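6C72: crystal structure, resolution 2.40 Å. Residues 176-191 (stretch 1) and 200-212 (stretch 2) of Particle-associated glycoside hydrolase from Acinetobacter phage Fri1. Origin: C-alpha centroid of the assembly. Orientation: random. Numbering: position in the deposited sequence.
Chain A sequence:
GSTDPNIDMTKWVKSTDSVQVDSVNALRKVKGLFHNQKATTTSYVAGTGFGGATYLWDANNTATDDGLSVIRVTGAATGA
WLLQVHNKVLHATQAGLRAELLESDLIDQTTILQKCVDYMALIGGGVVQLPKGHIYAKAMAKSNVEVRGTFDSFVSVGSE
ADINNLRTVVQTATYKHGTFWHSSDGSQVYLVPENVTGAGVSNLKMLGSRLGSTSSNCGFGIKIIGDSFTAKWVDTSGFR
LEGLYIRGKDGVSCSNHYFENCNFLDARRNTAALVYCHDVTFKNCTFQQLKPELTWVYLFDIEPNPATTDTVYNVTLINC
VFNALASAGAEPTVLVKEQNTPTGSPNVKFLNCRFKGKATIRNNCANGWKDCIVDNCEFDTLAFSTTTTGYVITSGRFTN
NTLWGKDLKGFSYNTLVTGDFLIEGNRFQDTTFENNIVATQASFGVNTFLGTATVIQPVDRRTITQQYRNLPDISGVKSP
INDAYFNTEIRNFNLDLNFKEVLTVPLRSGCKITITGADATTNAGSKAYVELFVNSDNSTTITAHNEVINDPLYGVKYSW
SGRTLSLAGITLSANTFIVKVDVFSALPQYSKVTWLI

Stretch 1 176-191: KHGTFWHSSDGSQVYL
Stretch 2, residues 200-212: GVSNLKMLGSRLG

Parallel strands run through Phe-180 and Trp-181 and through Lys-205 and Met-206; their axes approach to 4.6 Å, with 33° between their N-to-C directions (signed crossing angle -33°). Backbone angles are extended, for example -119/109 at Phe-180 and -117/137 at Lys-205, with Leu-204 more fully stretched at -159/170. Phe-180 pairs with Lys-205 (CA to CA 5.0 Å) and Trp-181 with Met-206 (CA to CA 4.7 Å). Three hydrogen bonds set this register: Lys-205 N to Thr-179 O, 3.0 Å; Trp-181 N to Lys-205 O, 2.8 Å; Leu-207 N to Trp-181 O, 3.2 Å. Because Lys-205 offers both its N and its O to stretch 1, it is bracketed by Thr-179 and Trp-181, as parallel geometry requires. Farther on, the chains remain adjacent, and a weak hydrogen bond runs from Leu-211 N to Ser-183 O, 3.4 Å. Each stretch also turns a corner, at Asn-203 (58/48) and at Val-189 and Tyr-190.

Water extends the pairing at both ends. One molecule accepts from Thr-179 N (3.2 Å) and donates to Asn-203 O (2.8 Å); another accepts from Ser-183 N (3.1 Å) and donates to Leu-207 O (2.6 Å) and Ser-209 O (2.8 Å).

Side chains alternate between the two sheet faces. On the face bearing Trp-181 (chi1 t, chi2 8°) and Met-206 (m, t, chi3 102°), the flexible thioether lets Met-206 CE reach Trp-181 CE3 at 3.6 Å, Val-189 CG1 at 3.4 Å and Tyr-190 CB at 3.6 Å. The broad indole also meets Leu-204 (p, p), CE3 to CD2 3.8 Å, and its edge meets Val-201, CZ3 to CG2 3.9 Å. Tyr-190 (t, chi2 25°) lays CE2 3.7 Å from Val-201 CB, while its OH lies 3.0 Å from Gly-200 O.

On the other face, Phe-180 (m, -85°) places CD1 3.7 Å from Leu-207 CD1 and 3.9 Å from Lys-205 CB. Lysine suits this partly exposed site: its extended all-t chain supplies methylenes near the ring while its end leads away.

His-182 (m, -118°) combines polar and apolar roles. ND1 donates to Ser-209 O at 2.8 Å, while Leu-207 CB lies over the ring face, 4.0 Å from its centroid.

Arg-210 (p, p, t, -165°) covers the loop: a face of its planar guanidinium lies over Gly-186 N, 3.5 Å from CZ, while NH1 bonds Leu-211 O at 2.9 Å. Glycine suits position 186, since an ideal CB would come within 2.7 Å of Arg-210 NH2.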

# COMPACT_ATOMS: atom_id res chain seq x y z
N LYS A 176 8.80 7.89 -30.11
CA LYS A 176 9.23 6.69 -30.80
C LYS A 176 10.65 6.37 -30.36
O LYS A 176 11.47 7.27 -30.18
CB LYS A 176 9.15 6.87 -32.34
CG LYS A 176 9.51 5.62 -33.11
CD LYS A 176 9.06 5.65 -34.57
CE LYS A 176 10.01 6.44 -35.46
NZ LYS A 176 9.32 6.88 -36.71
N HIS A 177 10.93 5.09 -30.16
CA HIS A 177 12.29 4.69 -29.85
C HIS A 177 13.19 4.91 -31.05
O HIS A 177 12.78 4.74 -32.20
CB HIS A 177 12.32 3.23 -29.39
CG HIS A 177 11.76 3.04 -28.01
ND1 HIS A 177 12.38 3.54 -26.89
CD2 HIS A 177 10.63 2.43 -27.59
CE1 HIS A 177 11.66 3.24 -25.82
NE2 HIS A 177 10.59 2.57 -26.22
N GLY A 178 14.42 5.34 -30.78
CA GLY A 178 15.40 5.50 -31.84
C GLY A 178 16.47 4.43 -31.81
O GLY A 178 17.16 4.19 -32.80
N THR A 179 16.63 3.77 -30.67
CA THR A 179 17.61 2.70 -30.51
C THR A 179 16.88 1.37 -30.55
O THR A 179 15.93 1.15 -29.78
CB THR A 179 18.37 2.87 -29.19
OG1 THR A 179 19.00 4.15 -29.16
CG2 THR A 179 19.44 1.77 -29.04
N PHE A 180 17.30 0.48 -31.46
CA PHE A 180 16.73 -0.86 -31.58
C PHE A 180 17.83 -1.88 -31.31
O PHE A 180 18.71 -2.10 -32.16
CB PHE A 180 16.11 -1.07 -32.96
CG PHE A 180 14.99 -0.12 -33.26
CD1 PHE A 180 13.70 -0.39 -32.84
CD2 PHE A 180 15.23 1.05 -33.99
CE1 PHE A 180 12.67 0.50 -33.12
CE2 PHE A 180 14.21 1.93 -34.27
CZ PHE A 180 12.93 1.66 -33.85
N TRP A 181 17.74 -2.55 -30.17
CA TRP A 181 18.83 -3.37 -29.65
C TRP A 181 18.51 -4.84 -29.90
O TRP A 181 17.55 -5.39 -29.35
CB TRP A 181 19.01 -3.07 -28.16
CG TRP A 181 20.24 -3.63 -27.55
CD1 TRP A 181 21.27 -4.23 -28.18
CD2 TRP A 181 20.56 -3.65 -26.15
NE1 TRP A 181 22.22 -4.63 -27.28
CE2 TRP A 181 21.81 -4.27 -26.02
CE3 TRP A 181 19.90 -3.20 -25.00
CZ2 TRP A 181 22.42 -4.47 -24.78
CZ3 TRP A 181 20.51 -3.40 -23.77
CH2 TRP A 181 21.75 -4.03 -23.67
N HIS A 182 19.31 -5.47 -30.76
CA HIS A 182 19.19 -6.89 -31.09
C HIS A 182 20.36 -7.64 -30.47
O HIS A 182 21.35 -7.06 -30.04
CB HIS A 182 19.22 -7.15 -32.60
CG HIS A 182 18.31 -6.28 -33.42
ND1 HIS A 182 17.28 -6.80 -34.17
CD2 HIS A 182 18.33 -4.95 -33.67
CE1 HIS A 182 16.69 -5.83 -34.83
NE2 HIS A 182 17.30 -4.69 -34.53
N SER A 183 20.24 -8.96 -30.48
CA SER A 183 21.31 -9.85 -30.08
C SER A 183 22.08 -10.34 -31.30
O SER A 183 21.59 -10.31 -32.43
CB SER A 183 20.77 -11.05 -29.30
OG SER A 183 21.83 -11.92 -28.95
N SER A 184 23.29 -10.83 -31.06
CA SER A 184 24.10 -11.42 -32.12
C SER A 184 23.88 -12.91 -32.29
O SER A 184 24.47 -13.50 -33.21
CB SER A 184 25.58 -11.15 -31.86
OG SER A 184 25.99 -11.69 -30.62
N ASP A 185 23.08 -13.55 -31.43
CA ASP A 185 22.75 -14.98 -31.58
C ASP A 185 21.34 -15.21 -31.03
O ASP A 185 20.55 -14.27 -30.90
CB ASP A 185 23.81 -15.85 -30.88
CG ASP A 185 23.89 -15.62 -29.36
OD1 ASP A 185 22.92 -15.12 -28.74
OD2 ASP A 185 24.95 -15.93 -28.77
N GLY A 186 21.02 -16.47 -30.71
CA GLY A 186 19.71 -16.87 -30.25
C GLY A 186 19.51 -16.91 -28.75
O GLY A 186 18.46 -17.37 -28.30
N SER A 187 20.47 -16.43 -27.96
CA SER A 187 20.40 -16.56 -26.51
C SER A 187 19.61 -15.40 -25.91
O SER A 187 18.39 -15.52 -25.73
CB SER A 187 21.81 -16.65 -25.92
OG SER A 187 22.65 -15.62 -26.40
N GLN A 188 20.27 -14.30 -25.57
CA GLN A 188 19.59 -13.15 -25.00
C GLN A 188 20.27 -11.87 -25.48
O GLN A 188 21.40 -11.91 -25.97
CB GLN A 188 19.55 -13.19 -23.47
CG GLN A 188 20.87 -12.94 -22.77
CD GLN A 188 21.81 -14.13 -22.88
OE1 GLN A 188 21.41 -15.27 -22.67
NE2 GLN A 188 23.09 -13.86 -23.18
N VAL A 189 19.57 -10.75 -25.34
CA VAL A 189 20.19 -9.47 -25.67
C VAL A 189 21.01 -8.96 -24.50
O VAL A 189 22.20 -8.63 -24.65
CB VAL A 189 19.13 -8.43 -26.08
CG1 VAL A 189 19.80 -7.11 -26.47
CG2 VAL A 189 18.25 -8.93 -27.22
N TYR A 190 20.40 -8.92 -23.31
CA TYR A 190 20.96 -8.29 -22.12
C TYR A 190 20.89 -9.27 -20.96
O TYR A 190 19.83 -9.49 -20.37
CB TYR A 190 20.20 -7.00 -21.80
CG TYR A 190 20.92 -6.03 -20.90
CD1 TYR A 190 22.32 -6.02 -20.81
CD2 TYR A 190 20.20 -5.11 -20.12
CE1 TYR A 190 22.98 -5.11 -20.00
CE2 TYR A 190 20.85 -4.20 -19.28
CZ TYR A 190 22.23 -4.20 -19.23
OH TYR A 190 22.87 -3.30 -18.41
N LEU A 191 22.02 -9.88 -20.61
CA LEU A 191 22.10 -10.84 -19.52
C LEU A 191 22.61 -10.16 -18.25
O LEU A 191 23.65 -9.50 -18.26
CB LEU A 191 23.01 -12.01 -19.89
CG LEU A 191 23.30 -13.05 -18.80
CD1 LEU A 191 22.05 -13.80 -18.38
CD2 LEU A 191 24.41 -13.99 -19.25
N GLY A 200 21.05 -1.57 -15.11
CA GLY A 200 19.80 -1.11 -15.67
C GLY A 200 19.84 -0.95 -17.18
O GLY A 200 20.88 -1.11 -17.82
N VAL A 201 18.67 -0.63 -17.73
CA VAL A 201 18.50 -0.34 -19.14
C VAL A 201 17.35 0.65 -19.27
O VAL A 201 16.41 0.61 -18.48
CB VAL A 201 18.22 -1.62 -19.97
CG1 VAL A 201 16.94 -2.31 -19.49
CG2 VAL A 201 18.14 -1.29 -21.48
N SER A 202 17.45 1.54 -20.25
CA SER A 202 16.37 2.50 -20.44
C SER A 202 16.39 3.09 -21.84
O SER A 202 17.39 3.03 -22.56
CB SER A 202 16.42 3.63 -19.41
OG SER A 202 17.48 4.50 -19.65
N ASN A 203 15.23 3.65 -22.21
CA ASN A 203 15.08 4.50 -23.39
C ASN A 203 15.50 3.78 -24.67
O ASN A 203 16.24 4.32 -25.50
CB ASN A 203 15.88 5.81 -23.23
CG ASN A 203 15.41 6.65 -22.06
OD1 ASN A 203 14.53 6.25 -21.32
ND2 ASN A 203 16.00 7.83 -21.90
N LEU A 204 15.00 2.56 -24.86
CA LEU A 204 15.29 1.83 -26.09
C LEU A 204 14.24 0.76 -26.30
O LEU A 204 13.44 0.46 -25.41
CB LEU A 204 16.71 1.24 -26.07
CG LEU A 204 17.18 0.37 -24.90
CD1 LEU A 204 16.64 -1.06 -24.96
CD2 LEU A 204 18.71 0.37 -24.85
N LYS A 205 14.27 0.17 -27.49
CA LYS A 205 13.42 -0.96 -27.85
C LYS A 205 14.31 -2.17 -28.16
O LYS A 205 15.34 -2.03 -28.83
CB LYS A 205 12.55 -0.64 -29.07
CG LYS A 205 11.61 -1.76 -29.44
CD LYS A 205 10.45 -1.26 -30.28
CE LYS A 205 9.41 -2.35 -30.51
NZ LYS A 205 8.21 -1.84 -31.22
N MET A 206 13.91 -3.34 -27.68
CA MET A 206 14.62 -4.58 -27.93
C MET A 206 13.81 -5.42 -28.91
O MET A 206 12.60 -5.55 -28.76
CB MET A 206 14.89 -5.34 -26.62
CG MET A 206 15.65 -4.54 -25.56
SD MET A 206 15.96 -5.38 -23.97
CE MET A 206 17.65 -5.87 -24.11
N LEU A 207 14.49 -5.97 -29.91
CA LEU A 207 13.84 -6.72 -30.98
C LEU A 207 14.39 -8.14 -31.03
O LEU A 207 15.59 -8.37 -30.82
CB LEU A 207 14.06 -6.03 -32.36
CG LEU A 207 13.37 -4.67 -32.49
CD1 LEU A 207 13.74 -3.98 -33.81
CD2 LEU A 207 11.85 -4.77 -32.36
N GLY A 208 13.51 -9.09 -31.37
CA GLY A 208 13.87 -10.49 -31.38
C GLY A 208 14.68 -10.94 -32.59
O GLY A 208 15.40 -11.94 -32.49
N SER A 209 14.59 -10.24 -33.72
CA SER A 209 15.37 -10.63 -34.88
C SER A 209 16.85 -10.49 -34.55
O SER A 209 17.25 -9.57 -33.83
CB SER A 209 14.99 -9.82 -36.13
OG SER A 209 15.35 -8.44 -36.03
N ARG A 210 17.65 -11.43 -35.03
CA ARG A 210 19.01 -11.57 -34.53
C ARG A 210 19.93 -12.13 -35.60
O ARG A 210 19.49 -12.67 -36.62
CB ARG A 210 19.03 -12.44 -33.26
CG ARG A 210 18.36 -13.81 -33.39
CD ARG A 210 19.30 -14.81 -33.99
NE ARG A 210 18.93 -16.19 -33.68
CZ ARG A 210 19.76 -17.22 -33.85
NH1 ARG A 210 20.99 -17.04 -34.30
NH2 ARG A 210 19.36 -18.44 -33.55
N LEU A 211 21.24 -12.02 -35.36
CA LEU A 211 22.22 -12.53 -36.31
C LEU A 211 22.31 -14.04 -36.22
O LEU A 211 22.25 -14.62 -35.14
CB LEU A 211 23.59 -11.93 -36.03
CG LEU A 211 23.67 -10.42 -36.00
CD1 LEU A 211 25.08 -10.07 -35.66
CD2 LEU A 211 23.27 -9.83 -37.34
N GLY A 212 22.48 -14.68 -37.38
CA GLY A 212 22.71 -16.11 -37.44
C GLY A 212 21.51 -16.95 -37.82
O GLY A 212 21.68 -18.14 -38.10
O HOH W 1 15.05 4.70 -28.04
O HOH W 2 17.47 -10.12 -31.08